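Local coordinates for protein oxidoreductase (Methanosarcina mazei, PDB 3KA7) that binds flavin-adenine dinucleotide and probably acts as an oxidoreductase of the flavin-containing amine oxidase family, at residues A251-A254 with V255-E259. Numbering follows the deposited sequence.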
loop_
_atom_site.group_PDB
_atom_site.type_symbol
_atom_site.label_atom_id
_atom_site.label_comp_id
_atom_site.label_asym_id
_atom_site.label_seq_id
_atom_site.Cartn_x
_atom_site.Cartn_y
_atom_site.Cartn_z
ATOM N N ALA A 251 -4.738 -2.338 -16.586
ATOM C CA ALA A 251 -6.061 -2.080 -17.171
ATOM C C ALA A 251 -6.143 -0.728 -17.895
ATOM O O ALA A 251 -6.580 -0.643 -19.053
ATOM C CB ALA A 251 -7.140 -2.173 -16.112
ATOM N N ALA A 252 -5.733 0.330 -17.202
ATOM C CA ALA A 252 -5.779 1.657 -17.751
ATOM C C ALA A 252 -4.761 1.808 -18.884
ATOM O O ALA A 252 -5.009 2.497 -19.858
ATOM C CB ALA A 252 -5.529 2.694 -16.654
ATOM N N THR A 253 -3.614 1.155 -18.750
ATOM C CA THR A 253 -2.608 1.181 -19.802
ATOM C C THR A 253 -3.124 0.523 -21.082
ATOM O O THR A 253 -2.877 1.017 -22.180
ATOM C CB THR A 253 -1.311 0.509 -19.343
ATOM O OG1 THR A 253 -0.809 1.194 -18.173
ATOM C CG2 THR A 253 -0.265 0.559 -20.463
ATOM N N ALA A 254 -3.832 -0.593 -20.928
ATOM C CA ALA A 254 -4.423 -1.292 -22.056
ATOM C C ALA A 254 -5.380 -0.378 -22.811
ATOM O O ALA A 254 -5.370 -0.350 -24.047
ATOM C CB ALA A 254 -5.130 -2.542 -21.586
ATOM N N VAL A 255 -6.193 0.379 -22.078
ATOM C CA VAL A 255 -7.126 1.314 -22.714
ATOM C C VAL A 255 -6.374 2.344 -23.564
ATOM O O VAL A 255 -6.805 2.692 -24.668
ATOM C CB VAL A 255 -8.038 2.008 -21.672
ATOM C CG1 VAL A 255 -8.943 3.058 -22.340
ATOM C CG2 VAL A 255 -8.885 0.956 -20.933
ATOM N N LEU A 256 -5.235 2.812 -23.061
ATOM C CA LEU A 256 -4.408 3.783 -23.792
ATOM C C LEU A 256 -3.773 3.183 -25.057
ATOM O O LEU A 256 -3.376 3.921 -25.960
ATOM C CB LEU A 256 -3.304 4.354 -22.884
ATOM C CG LEU A 256 -3.677 5.314 -21.757
ATOM C CD1 LEU A 256 -2.428 5.781 -20.978
ATOM C CD2 LEU A 256 -4.421 6.514 -22.279
ATOM N N CYS A 257 -3.677 1.854 -25.107
ATOM C CA CYS A 257 -3.069 1.128 -26.227
ATOM C C CYS A 257 -4.134 0.496 -27.109
ATOM O O CYS A 257 -3.838 -0.387 -27.926
ATOM C CB CYS A 257 -2.186 -0.009 -25.703
ATOM S SG CYS A 257 -0.694 0.489 -24.838
ATOM N N SER A 258 -5.379 0.916 -26.926
ATOM C CA SER A 258 -6.502 0.177 -27.495
ATOM C C SER A 258 -6.414 -0.019 -29.006
ATOM O O SER A 258 -6.799 -1.068 -29.518
ATOM C CB SER A 258 -7.838 0.817 -27.086
ATOM O OG SER A 258 -7.903 2.170 -27.456
ATOM N N GLU A 259 -5.901 0.987 -29.705
ATOM C CA GLU A 259 -5.805 0.941 -31.171
ATOM C C GLU A 259 -4.755 -0.039 -31.685
ATOM O O GLU A 259 -4.784 -0.448 -32.856
ATOM C CB GLU A 259 -5.510 2.333 -31.714
ATOM C CG GLU A 259 -6.724 3.213 -31.838
ATOM C CD GLU A 259 -6.369 4.612 -32.295
ATOM O OE1 GLU A 259 -5.803 5.384 -31.495
ATOM O OE2 GLU A 259 -6.660 4.942 -33.458
#
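Leu256 CG and Cys257 SG both stand anti to their own carbonyl carbons (chi1 -71° and -68°), beside their backbone N, on the side where Ala252 and Thr253 lie. Leu256 CG thereby lies 3.6 Å from Ala252 O, and Leu256 CB lies 3.4 Å from Thr253 O. Cys257 SG comes alongside the Thr253 side chain, 4.4 Å from Thr253 CG2. Val255 uses its CG2 branch in the same way and brings it to 3.4 Å from Ala251 O. Two i to i+4 bonds run through helix 250-256. Val255 N donates to Ala251 O at 3.2 Å, and Leu256 N donates to Ala252 O over the same length. Cys257 N has a weak bond to Thr253 O, with an N-H...O angle of only 124°. Cys257 N also donates to Ala254 O at 3.0 Å, an i to i+3 bond that comes from above the carbonyl plane and not along a lone pair. Beyond it, Ser258 N and OG both donate to Val255 O from the same face of its plane, with Ser258 OG at 3.0 Å. Thr253 OG1 is hydrogen-bonded to Ser246 OG, at the end of strand 243-246 of the parallel sheet, and to Gly249 O, just before the helix. The Thr253 and Cys257 side chains pack on Leu394 and Ile222, while Leu256 packs on Val219, which binds FAD, and its own side chain lies about 5 Å from the cofactor. The contact thus joins an apolar inner face to a polar run of backbone. Ala254 O and Val255 O both accept bonds here, Val255 O two from Ser258. The Leu256 side chain offers only hydrocarbon, while its backbone is hydrogen-bonded to Ala252 and to Ile222 of strand 219-225.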